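Local coordinates for protein neural-cadherin (Drosophila melanogaster, PDB 3UBF) that mediates calcium-dependent, largely homophilic adhesion between cells through a chain of extracellular cadherin domains, three of which form this fragment, at residues 11-16 against 59-64; 45-48 against 52-55; 125-130 against 152-157; 132-137 against 183-188. All blocks are in the same frame, centred on the assembly; numbering follows the deposited sequence.

Interaction 1 (11-16 against 59-64). With CA (calcium ion), chain T; ZN (zinc ion), chain B; ZN (zinc ion), chain H.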
loop_
_atom_site.group_PDB
_atom_site.type_symbol
_atom_site.label_atom_id
_atom_site.label_comp_id
_atom_site.label_asym_id
_atom_site.label_seq_id
_atom_site.Cartn_x
_atom_site.Cartn_y
_atom_site.Cartn_z
ATOM N N PHE A 11 22.324 -10.060 -9.287
ATOM C CA PHE A 11 21.137 -10.792 -9.701
ATOM C C PHE A 11 19.988 -10.538 -8.733
ATOM O O PHE A 11 20.193 -10.161 -7.585
ATOM C CB PHE A 11 21.424 -12.293 -9.821
ATOM C CG PHE A 11 22.232 -12.648 -11.024
ATOM C CD1 PHE A 11 23.582 -12.956 -10.898
ATOM C CD2 PHE A 11 21.658 -12.624 -12.294
ATOM C CE1 PHE A 11 24.350 -13.256 -12.013
ATOM C CE2 PHE A 11 22.426 -12.925 -13.432
ATOM C CZ PHE A 11 23.774 -13.239 -13.287
ATOM N N THR A 12 18.766 -10.723 -9.206
ATOM C CA THR A 12 17.628 -10.534 -8.335
ATOM C C THR A 12 17.424 -11.809 -7.539
ATOM O O THR A 12 17.996 -12.839 -7.857
ATOM C CB THR A 12 16.364 -10.185 -9.117
ATOM O OG1 THR A 12 15.985 -11.307 -9.916
ATOM C CG2 THR A 12 16.604 -8.962 -10.007
ATOM N N GLU A 13 16.627 -11.726 -6.487
ATOM C CA GLU A 13 16.177 -12.898 -5.757
ATOM C C GLU A 13 15.573 -13.918 -6.722
ATOM O O GLU A 13 15.896 -15.105 -6.659
ATOM C CB GLU A 13 15.164 -12.462 -4.698
ATOM C CG GLU A 13 14.568 -13.574 -3.896
ATOM C CD GLU A 13 13.729 -13.065 -2.748
ATOM O OE1 GLU A 13 12.734 -12.325 -2.965
ATOM O OE2 GLU A 13 14.071 -13.428 -1.608
ATOM N N ALA A 14 14.731 -13.439 -7.635
ATOM C CA ALA A 14 14.015 -14.285 -8.580
ATOM C C ALA A 14 14.923 -15.001 -9.577
ATOM O O ALA A 14 14.624 -16.127 -9.975
ATOM C CB ALA A 14 12.967 -13.481 -9.318
ATOM N N ASP A 15 16.020 -14.369 -9.994
ATOM C CA ASP A 15 16.979 -15.052 -10.872
ATOM C C ASP A 15 17.449 -16.378 -10.268
ATOM O O ASP A 15 17.944 -17.247 -10.987
ATOM C CB ASP A 15 18.215 -14.187 -11.169
ATOM C CG ASP A 15 17.885 -12.917 -11.920
ATOM O OD1 ASP A 15 16.950 -12.912 -12.749
ATOM O OD2 ASP A 15 18.576 -11.908 -11.678
ATOM N N GLY A 16 17.313 -16.528 -8.955
ATOM C CA GLY A 16 17.715 -17.761 -8.292
ATOM C C GLY A 16 16.573 -18.564 -7.693
ATOM O O GLY A 16 16.738 -19.147 -6.627
ATOM N N ASP A 59 16.826 -16.687 -1.283
ATOM C CA ASP A 59 15.932 -15.979 -0.387
ATOM C C ASP A 59 16.728 -14.856 0.269
ATOM O O ASP A 59 17.531 -15.071 1.174
ATOM C CB ASP A 59 15.353 -16.948 0.628
ATOM C CG ASP A 59 14.310 -16.321 1.515
ATOM O OD1 ASP A 59 14.036 -15.102 1.387
ATOM O OD2 ASP A 59 13.755 -17.063 2.353
ATOM N N TYR A 60 16.511 -13.652 -0.249
ATOM C CA TYR A 60 17.215 -12.438 0.152
ATOM C C TYR A 60 17.194 -12.206 1.664
ATOM O O TYR A 60 18.207 -11.827 2.256
ATOM C CB TYR A 60 16.581 -11.260 -0.583
ATOM C CG TYR A 60 17.121 -9.904 -0.222
ATOM C CD1 TYR A 60 18.177 -9.343 -0.935
ATOM C CD2 TYR A 60 16.542 -9.155 0.807
ATOM C CE1 TYR A 60 18.653 -8.089 -0.628
ATOM C CE2 TYR A 60 17.016 -7.904 1.125
ATOM C CZ TYR A 60 18.074 -7.372 0.401
ATOM O OH TYR A 60 18.559 -6.126 0.728
ATOM N N GLU A 61 16.031 -12.426 2.269
ATOM C CA GLU A 61 15.833 -12.247 3.705
ATOM C C GLU A 61 16.713 -13.194 4.508
ATOM O O GLU A 61 17.120 -12.867 5.623
ATOM C CB GLU A 61 14.359 -12.459 4.081
ATOM C CG GLU A 61 13.414 -11.329 3.661
ATOM C CD GLU A 61 13.152 -11.258 2.159
ATOM O OE1 GLU A 61 13.663 -12.092 1.378
ATOM O OE2 GLU A 61 12.417 -10.355 1.741
ATOM N N GLU A 62 17.005 -14.360 3.929
ATOM C CA GLU A 62 17.830 -15.373 4.588
ATOM C C GLU A 62 19.346 -15.149 4.454
ATOM O O GLU A 62 20.132 -15.816 5.138
ATOM C CB GLU A 62 17.421 -16.787 4.146
ATOM C CG GLU A 62 16.199 -17.303 4.913
ATOM C CD GLU A 62 15.669 -18.650 4.421
ATOM O OE1 GLU A 62 16.461 -19.501 3.937
ATOM O OE2 GLU A 62 14.438 -18.859 4.543
ATOM N N LEU A 63 19.748 -14.215 3.587
ATOM C CA LEU A 63 21.158 -13.845 3.425
ATOM C C LEU A 63 21.623 -12.973 4.590
ATOM O O LEU A 63 20.803 -12.309 5.252
ATOM C CB LEU A 63 21.379 -13.091 2.109
ATOM C CG LEU A 63 20.923 -13.752 0.804
ATOM C CD1 LEU A 63 21.193 -12.856 -0.369
ATOM C CD2 LEU A 63 21.608 -15.083 0.609
ATOM N N GLY A 64 22.936 -12.962 4.833
ATOM C CA GLY A 64 23.522 -12.083 5.853
ATOM C C GLY A 64 23.236 -10.626 5.523
ATOM O O GLY A 64 22.761 -10.326 4.423
HETATM CA CA CA T . 12.311 -13.187 -0.075
HETATM ZN ZN ZN B . 11.967 -9.942 -0.066
HETATM ZN ZN ZN H . 11.880 -16.241 2.950
HETATM O O HOH W 1 11.487 -11.034 -1.086
HETATM O O HOH W 2 10.443 -16.947 1.570
HETATM O O HOH W 3 12.633 -15.646 4.463
HETATM O O HOH W 4 11.577 -14.957 -1.307
#
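The Glu13 carboxylate is met on the anti side of OE2 by the backbone of Tyr60, whose N lies 2.8 Å from OE2 of Glu13 and 29° out of the carboxylate plane. The same oxygen binds calcium at 2.4 Å, so one atom serves both a metal and a peptide N-H. The other branch, OE1, accepts a bond from a water that also ligates the calcium. With CG anti to the backbone N (chi1 178°) and an extended chain beyond it, Glu13 reaches straight across to the ion. From the facing loop the Glu61 chain, bent at chi2 (72°), turns its carboxylate back to bridge two metals: OE1 lies 2.3 Å from calcium, and OE2 lies 1.9 Å from a zinc ion. Asp59 binds a second zinc through OD2, while its OD1 stands at a longer 3.0 Å from calcium. Shared cations probably offset the repulsion among these acidic oxygens. Asp138 completes the calcium site, as in the acidic linker sites of cadherins. Glu13 follows strand 3-12 and still pairs its backbone with Lys97 of strand 88-97; Tyr60, in the loop between strands 51-54 and 68-76, rests against Val96 of strand 88-97.

Interaction 2 (45-48 against 52-55)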
loop_
_atom_site.group_PDB
_atom_site.type_symbol
_atom_site.label_atom_id
_atom_site.label_comp_id
_atom_site.label_asym_id
_atom_site.label_seq_id
_atom_site.Cartn_x
_atom_site.Cartn_y
_atom_site.Cartn_z
ATOM N N THR A 45 26.050 -23.980 -6.092
ATOM C CA THR A 45 27.096 -24.954 -6.408
ATOM C C THR A 45 27.855 -24.394 -7.593
ATOM O O THR A 45 27.331 -23.559 -8.335
ATOM C CB THR A 45 26.543 -26.343 -6.811
ATOM O OG1 THR A 45 25.657 -26.207 -7.928
ATOM C CG2 THR A 45 25.808 -26.998 -5.664
ATOM N N VAL A 46 29.092 -24.846 -7.765
ATOM C CA VAL A 46 29.898 -24.447 -8.918
ATOM C C VAL A 46 30.238 -25.687 -9.707
ATOM O O VAL A 46 30.789 -26.634 -9.157
ATOM C CB VAL A 46 31.177 -23.713 -8.493
ATOM C CG1 VAL A 46 32.136 -23.605 -9.656
ATOM C CG2 VAL A 46 30.836 -22.330 -7.974
ATOM N N GLU A 47 29.886 -25.690 -10.988
ATOM C CA GLU A 47 30.205 -26.819 -11.856
ATOM C C GLU A 47 31.684 -26.831 -12.205
ATOM O O GLU A 47 32.383 -25.835 -12.035
ATOM C CB GLU A 47 29.367 -26.794 -13.138
ATOM C CG GLU A 47 27.873 -27.035 -12.938
ATOM C CD GLU A 47 27.524 -28.475 -12.578
ATOM O OE1 GLU A 47 27.016 -28.684 -11.452
ATOM O OE2 GLU A 47 27.750 -29.399 -13.410
ATOM N N THR A 48 32.149 -27.973 -12.693
ATOM C CA THR A 48 33.506 -28.132 -13.196
ATOM C C THR A 48 33.854 -27.097 -14.265
ATOM O O THR A 48 34.972 -26.585 -14.297
ATOM C CB THR A 48 33.683 -29.548 -13.748
ATOM O OG1 THR A 48 33.521 -30.478 -12.674
ATOM C CG2 THR A 48 35.054 -29.739 -14.382
ATOM N N VAL A 52 27.921 -21.291 -12.437
ATOM C CA VAL A 52 27.407 -21.148 -11.064
ATOM C C VAL A 52 25.903 -21.458 -11.000
ATOM O O VAL A 52 25.092 -20.799 -11.647
ATOM C CB VAL A 52 27.710 -19.755 -10.480
ATOM C CG1 VAL A 52 27.081 -19.605 -9.110
ATOM C CG2 VAL A 52 29.219 -19.530 -10.374
ATOM N N ARG A 53 25.534 -22.467 -10.222
ATOM C CA ARG A 53 24.148 -22.934 -10.203
ATOM C C ARG A 53 23.471 -22.743 -8.863
ATOM O O ARG A 53 24.110 -22.840 -7.813
ATOM C CB ARG A 53 24.063 -24.405 -10.627
ATOM C CG ARG A 53 24.456 -24.623 -12.086
ATOM C CD ARG A 53 24.552 -26.072 -12.442
ATOM N NE ARG A 53 23.239 -26.700 -12.418
ATOM C CZ ARG A 53 23.015 -27.990 -12.644
ATOM N NH1 ARG A 53 24.028 -28.815 -12.919
ATOM N NH2 ARG A 53 21.769 -28.453 -12.600
ATOM N N VAL A 54 22.170 -22.480 -8.917
ATOM C CA VAL A 54 21.338 -22.347 -7.723
ATOM C C VAL A 54 21.273 -23.689 -7.001
ATOM O O VAL A 54 20.868 -24.702 -7.586
ATOM C CB VAL A 54 19.895 -21.880 -8.078
ATOM C CG1 VAL A 54 19.085 -21.625 -6.826
ATOM C CG2 VAL A 54 19.918 -20.630 -8.947
ATOM N N LYS A 55 21.677 -23.684 -5.733
ATOM C CA LYS A 55 21.564 -24.852 -4.871
ATOM C C LYS A 55 20.223 -24.782 -4.155
ATOM O O LYS A 55 19.270 -25.460 -4.539
ATOM C CB LYS A 55 22.706 -24.888 -3.856
ATOM C CG LYS A 55 22.918 -26.247 -3.208
ATOM C CD LYS A 55 23.746 -26.130 -1.938
ATOM C CE LYS A 55 25.105 -26.790 -2.102
ATOM N NZ LYS A 55 25.818 -26.924 -0.802
#
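Thr45 and Arg53 form the hydrogen-bonded pair of an antiparallel beta hairpin, strands 44-46 and 51-54, at one edge of a three-stranded sheet in the first cadherin domain of this chain. Their backbones exchange two bonds, Thr45 N to Arg53 O and Arg53 N to Thr45 O, each 2.8 Å. The side chains of this pair share a sheet face and slant past one another, with OG1 of Thr45 3.6 Å from CB of Arg53. On the other face Val46 and Val52, the non-hydrogen-bonded pair, touch through their CG2 methyls and look toward Phe71 of strand 68-76. Beyond the strand the Glu47 chain, bent at chi2 (-72°), slants across the end of the arginine: its CG packs on Arg53 CD at 3.5 Å, and OE1 makes a salt bridge to NH1 of Arg53 at 3.3 Å. The carboxylate and guanidinium planes are 60° apart, so no flat two-pronged pairing forms. With alanine in place of Glu47, the Arg53 guanidinium would probably lose its carboxylate mate at NH1 and the packing on CD, although NE would keep its bond to Gly20 O. Lys55, its NZ bonded to Asn41 O, runs across Thr45 at about a right angle and sets its CE 3.6 Å from Thr45 CG2.

Interaction 3 (125-130 against 152-157). With ZN (zinc ion), chain D.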
loop_
_atom_site.group_PDB
_atom_site.type_symbol
_atom_site.label_atom_id
_atom_site.label_comp_id
_atom_site.label_asym_id
_atom_site.label_seq_id
_atom_site.Cartn_x
_atom_site.Cartn_y
_atom_site.Cartn_z
ATOM N N THR A 125 -10.549 -1.054 24.927
ATOM C CA THR A 125 -11.531 -1.008 23.878
ATOM C C THR A 125 -10.816 -0.683 22.576
ATOM O O THR A 125 -10.156 0.353 22.474
ATOM C CB THR A 125 -12.581 0.054 24.209
ATOM O OG1 THR A 125 -13.263 -0.369 25.396
ATOM C CG2 THR A 125 -13.572 0.242 23.064
ATOM N N PRO A 126 -10.932 -1.581 21.588
ATOM C CA PRO A 126 -10.397 -1.323 20.260
ATOM C C PRO A 126 -11.250 -0.268 19.555
ATOM O O PRO A 126 -12.471 -0.340 19.601
ATOM C CB PRO A 126 -10.511 -2.683 19.570
ATOM C CG PRO A 126 -11.623 -3.378 20.262
ATOM C CD PRO A 126 -11.669 -2.854 21.660
ATOM N N VAL A 127 -10.601 0.718 18.946
ATOM C CA VAL A 127 -11.315 1.808 18.293
ATOM C C VAL A 127 -11.018 1.832 16.801
ATOM O O VAL A 127 -11.767 2.418 16.018
ATOM C CB VAL A 127 -10.943 3.172 18.904
ATOM C CG1 VAL A 127 -11.318 3.212 20.377
ATOM C CG2 VAL A 127 -9.460 3.451 18.715
ATOM N N PHE A 128 -9.920 1.194 16.412
ATOM C CA PHE A 128 -9.530 1.141 14.995
ATOM C C PHE A 128 -8.381 0.174 14.829
ATOM O O PHE A 128 -7.574 -0.016 15.739
ATOM C CB PHE A 128 -9.031 2.572 14.786
ATOM C CG PHE A 128 -8.762 2.916 13.348
ATOM C CD1 PHE A 128 -9.803 3.313 12.506
ATOM C CD2 PHE A 128 -7.473 2.878 12.847
ATOM C CE1 PHE A 128 -9.564 3.645 11.180
ATOM C CE2 PHE A 128 -7.222 3.222 11.531
ATOM C CZ PHE A 128 -8.272 3.598 10.691
ATOM N N THR A 129 -8.303 -0.417 13.641
ATOM C CA THR A 129 -7.281 -1.395 13.319
ATOM C C THR A 129 -6.453 -0.854 12.165
ATOM O O THR A 129 -6.923 -0.798 11.017
ATOM C CB THR A 129 -7.921 -2.736 12.914
ATOM O OG1 THR A 129 -8.792 -3.176 13.961
ATOM C CG2 THR A 129 -6.870 -3.804 12.666
ATOM N N LEU A 130 -5.228 -0.443 12.473
ATOM C CA LEU A 130 -4.273 -0.075 11.440
ATOM C C LEU A 130 -3.976 -1.288 10.580
ATOM O O LEU A 130 -3.756 -2.381 11.111
ATOM C CB LEU A 130 -2.975 0.431 12.063
ATOM C CG LEU A 130 -3.102 1.604 13.031
ATOM C CD1 LEU A 130 -1.765 1.799 13.707
ATOM C CD2 LEU A 130 -3.577 2.885 12.304
ATOM N N GLY A 152 -2.212 10.201 26.336
ATOM C CA GLY A 152 -2.015 8.825 26.760
ATOM C C GLY A 152 -3.278 8.008 26.883
ATOM O O GLY A 152 -3.357 7.138 27.744
ATOM N N ARG A 153 -4.260 8.272 26.029
ATOM C CA ARG A 153 -5.538 7.576 26.107
ATOM C C ARG A 153 -5.645 6.416 25.118
ATOM O O ARG A 153 -6.639 5.693 25.091
ATOM C CB ARG A 153 -6.708 8.548 25.923
ATOM C CG ARG A 153 -6.821 9.670 26.970
ATOM C CD ARG A 153 -6.785 9.177 28.432
ATOM N NE ARG A 153 -7.664 8.031 28.655
ATOM C CZ ARG A 153 -8.971 8.111 28.883
ATOM N NH1 ARG A 153 -9.577 9.296 28.932
ATOM N NH2 ARG A 153 -9.672 6.999 29.058
ATOM N N PHE A 154 -4.614 6.226 24.310
ATOM C CA PHE A 154 -4.641 5.159 23.332
ATOM C C PHE A 154 -3.265 4.575 23.189
ATOM O O PHE A 154 -2.252 5.273 23.365
ATOM C CB PHE A 154 -5.136 5.662 21.967
ATOM C CG PHE A 154 -6.542 6.168 21.987
ATOM C CD1 PHE A 154 -6.810 7.511 22.259
ATOM C CD2 PHE A 154 -7.602 5.308 21.760
ATOM C CE1 PHE A 154 -8.113 7.989 22.308
ATOM C CE2 PHE A 154 -8.914 5.780 21.794
ATOM C CZ PHE A 154 -9.173 7.128 22.068
ATOM N N GLU A 155 -3.241 3.284 22.883
ATOM C CA GLU A 155 -2.009 2.602 22.482
ATOM C C GLU A 155 -2.335 1.636 21.363
ATOM O O GLU A 155 -3.492 1.283 21.156
ATOM C CB GLU A 155 -1.331 1.910 23.673
ATOM C CG GLU A 155 -0.455 2.854 24.502
ATOM C CD GLU A 155 -0.023 2.273 25.829
ATOM O OE1 GLU A 155 -0.546 1.215 26.235
ATOM O OE2 GLU A 155 0.828 2.889 26.500
ATOM N N VAL A 156 -1.314 1.252 20.613
ATOM C CA VAL A 156 -1.500 0.407 19.434
ATOM C C VAL A 156 -0.776 -0.901 19.650
ATOM O O VAL A 156 0.327 -0.930 20.179
ATOM C CB VAL A 156 -0.974 1.082 18.126
ATOM C CG1 VAL A 156 0.501 1.433 18.264
ATOM C CG2 VAL A 156 -1.177 0.168 16.928
ATOM N N ASP A 157 -1.428 -1.983 19.260
ATOM C CA ASP A 157 -0.824 -3.286 19.270
ATOM C C ASP A 157 0.133 -3.347 18.072
ATOM O O ASP A 157 -0.281 -3.165 16.935
ATOM C CB ASP A 157 -1.933 -4.323 19.157
ATOM C CG ASP A 157 -1.444 -5.715 19.312
ATOM O OD1 ASP A 157 -0.415 -6.070 18.711
ATOM O OD2 ASP A 157 -2.103 -6.486 20.033
HETATM ZN ZN ZN D . -2.021 -8.314 20.160
#
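Next to Val156, which packs on Leu130, the carboxylate of Asp157 is gripped at both oxygens: OD1 accepts from the backbone N of Arg159 and of Ser160, while OD2 pairs with NH1 of Arg164 and binds a zinc ion at 1.8 Å. These bonds probably steady the turn that ends strand 154-156, whereas the contact with strand 126-133 is wholly apolar. The two strands belong to one antiparallel sheet of the second cadherin domain, a beta sandwich, but are not neighbours; strand 162-165 runs between them, and the side chains meet over its inner side. Val127 offers both methyls to one corner of the Phe154 ring. Its CG1 lies at the ring edge, near the plane, 3.8 Å from CE2 of Phe154, and its CG2 is 3.9 Å from that same CE2. The ring is swung there by a first torsion that sets CG anti to the carbonyl carbon (chi1 -63°). Further along, Leu130 crosses Val156 at about a right angle, and CD1 of Leu130 touches CG2 of Val156 at 3.7 Å. Ile205 of the opposing sheet meets both Val127 and Phe154, and Tyr143 meets both Leu130 and Val156. With no hydrogen bond between the segments, cohesion here probably comes from shape and exclusion of water, while strand 126-133 bonds its backbone to strand 162-165, as Val127 does with Val163.

Interaction 4 (132-137 against 183-188). With ZN (zinc ion), chain G; ZN (zinc ion), chain B.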
loop_
_atom_site.group_PDB
_atom_site.type_symbol
_atom_site.label_atom_id
_atom_site.label_comp_id
_atom_site.label_asym_id
_atom_site.label_seq_id
_atom_site.Cartn_x
_atom_site.Cartn_y
_atom_site.Cartn_z
ATOM N N ALA A 132 -1.500 -2.026 7.284
ATOM C CA ALA A 132 -0.570 -1.726 6.214
ATOM C C ALA A 132 -0.278 -3.000 5.425
ATOM O O ALA A 132 -0.436 -4.114 5.928
ATOM C CB ALA A 132 0.701 -1.152 6.783
ATOM N N ARG A 133 0.147 -2.824 4.182
ATOM C CA ARG A 133 0.548 -3.922 3.333
ATOM C C ARG A 133 1.976 -3.681 2.893
ATOM O O ARG A 133 2.311 -2.584 2.435
ATOM C CB ARG A 133 -0.368 -3.983 2.114
ATOM C CG ARG A 133 -0.027 -5.047 1.102
ATOM C CD ARG A 133 -0.932 -4.907 -0.123
ATOM N NE ARG A 133 -2.330 -5.221 0.186
ATOM C CZ ARG A 133 -3.382 -4.735 -0.477
ATOM N NH1 ARG A 133 -4.617 -5.089 -0.122
ATOM N NH2 ARG A 133 -3.201 -3.886 -1.484
ATOM N N ASP A 134 2.815 -4.695 3.066
ATOM C CA ASP A 134 4.148 -4.713 2.481
ATOM C C ASP A 134 4.013 -5.482 1.180
ATOM O O ASP A 134 3.600 -6.640 1.192
ATOM C CB ASP A 134 5.163 -5.385 3.418
ATOM C CG ASP A 134 6.613 -5.133 3.008
ATOM O OD1 ASP A 134 6.969 -5.326 1.829
ATOM O OD2 ASP A 134 7.422 -4.757 3.882
ATOM N N PRO A 135 4.327 -4.827 0.043
ATOM C CA PRO A 135 4.279 -5.539 -1.245
ATOM C C PRO A 135 5.195 -6.753 -1.248
ATOM O O PRO A 135 4.983 -7.675 -2.045
ATOM C CB PRO A 135 4.734 -4.487 -2.275
ATOM C CG PRO A 135 5.324 -3.364 -1.485
ATOM C CD PRO A 135 4.631 -3.393 -0.136
ATOM N N ASP A 136 6.198 -6.756 -0.365
ATOM C CA ASP A 136 6.994 -7.959 -0.134
ATOM C C ASP A 136 6.328 -8.921 0.852
ATOM O O ASP A 136 6.227 -8.670 2.057
ATOM C CB ASP A 136 8.427 -7.630 0.300
ATOM C CG ASP A 136 9.383 -8.788 0.060
ATOM O OD1 ASP A 136 8.950 -9.959 0.158
ATOM O OD2 ASP A 136 10.569 -8.536 -0.230
ATOM N N THR A 137 5.886 -10.034 0.296
ATOM C CA THR A 137 5.201 -11.112 0.999
ATOM C C THR A 137 6.014 -11.744 2.136
ATOM O O THR A 137 5.458 -12.363 3.034
ATOM C CB THR A 137 4.786 -12.156 -0.065
ATOM O OG1 THR A 137 3.419 -11.918 -0.416
ATOM C CG2 THR A 137 4.983 -13.618 0.385
ATOM N N ALA A 183 3.828 2.135 10.288
ATOM C CA ALA A 183 4.141 0.716 10.277
ATOM C C ALA A 183 5.536 0.572 9.707
ATOM O O ALA A 183 5.869 1.189 8.697
ATOM C CB ALA A 183 3.143 -0.061 9.463
ATOM N N GLU A 184 6.366 -0.210 10.376
ATOM C CA GLU A 184 7.755 -0.313 9.993
ATOM C C GLU A 184 8.088 -1.751 9.688
ATOM O O GLU A 184 7.606 -2.682 10.342
ATOM C CB GLU A 184 8.696 0.249 11.068
ATOM C CG GLU A 184 10.158 0.325 10.615
ATOM C CD GLU A 184 11.094 0.959 11.637
ATOM O OE1 GLU A 184 10.672 1.881 12.356
ATOM O OE2 GLU A 184 12.273 0.544 11.710
ATOM N N ASP A 185 8.933 -1.898 8.683
ATOM C CA ASP A 185 9.377 -3.165 8.179
ATOM C C ASP A 185 10.496 -3.706 9.057
ATOM O O ASP A 185 11.392 -2.959 9.450
ATOM C CB ASP A 185 9.923 -2.925 6.782
ATOM C CG ASP A 185 9.917 -4.147 5.956
ATOM O OD1 ASP A 185 9.762 -5.247 6.533
ATOM O OD2 ASP A 185 10.036 -4.009 4.736
ATOM N N GLN A 186 10.446 -5.005 9.341
ATOM C CA GLN A 186 11.476 -5.676 10.131
ATOM C C GLN A 186 12.546 -6.257 9.214
ATOM O O GLN A 186 13.495 -6.909 9.673
ATOM C CB GLN A 186 10.855 -6.781 10.998
ATOM C CG GLN A 186 9.716 -6.307 11.893
ATOM C CD GLN A 186 10.172 -5.272 12.907
ATOM O OE1 GLN A 186 10.898 -5.598 13.846
ATOM N NE2 GLN A 186 9.756 -4.015 12.717
ATOM N N ASN A 187 12.386 -6.009 7.912
ATOM C CA ASN A 187 13.282 -6.534 6.885
ATOM C C ASN A 187 13.834 -5.410 5.998
ATOM O O ASN A 187 14.971 -4.959 6.182
ATOM C CB ASN A 187 12.561 -7.594 6.036
ATOM C CG ASN A 187 11.891 -8.687 6.882
ATOM O OD1 ASN A 187 10.913 -8.436 7.603
ATOM N ND2 ASN A 187 12.410 -9.912 6.778
ATOM N N GLY A 188 13.018 -4.951 5.050
ATOM C CA GLY A 188 13.420 -3.901 4.111
ATOM C C GLY A 188 12.846 -2.546 4.470
ATOM O O GLY A 188 13.581 -1.570 4.643
HETATM ZN ZN ZN G . 9.025 -4.508 3.441
HETATM ZN ZN ZN B . 11.967 -9.942 -0.066
HETATM O O HOH W 1 11.487 -11.034 -1.086
#
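The DXD motif of the second cadherin domain, Asp134-Pro135-Asp136, belongs to the metal-binding linker region that in classical cadherins holds calcium; in this crystal zinc ions fill these aspartate sites, beside a calcium ion in the same linker. Asp134 and Asp185 face each other across one zinc ion and bind it through their OD2 atoms, with His139 ND1 as the third protein ligand. Both OD2-to-metal distances refine to 1.7 Å, short enough that their exact values are doubtful. The two side chains cross at about a right angle, their carboxylate planes 72° apart, and Asp134 OD2 stands 2.8 Å from Asp185 OD2. Each aspartate also closes an Asx turn with its other oxygen. Asp136 N reaches OD1 of Asp134 at 2.7 Å, 15° out of the carboxylate plane on the anti side; Asn187 N reaches OD1 of Asp185 at 3.1 Å from well above the plane. Asp136 in turn sends OD2 to a second zinc at 2.0 Å, joined there by Glu61 and Asp98. Further back, where strands 126-133 and 176-185 approach the site, CB of Ala132 meets CB of Ala183 at 3.8 Å. Two acidic oxygens this close would probably repel without the cation between them, so the metal itself is likely to draw the loops together.

In the fold
Interactions 1 and 2 lie in the first cadherin domain of the fragment, 3 and 4 in the second. Along the chain, interaction 2 falls between the segments of interaction 1; both are complete before interactions 3 and 4 begin, and those two alternate. Centres of interactions 1 and 4 are about 17 Å apart, and they meet at a common zinc ion and water, at the kind of junction that calcium ions usually rigidify in cadherins. Strand 126-133 ties that junction to interaction 3, about 20 Å between centres. Interaction 2 lies about 15 Å from interaction 1 between centres and packs against it, and is about 51 Å from interaction 3. Metal binding thus dominates at the joint, and strand pairing and side-chain packing in the domain bodies.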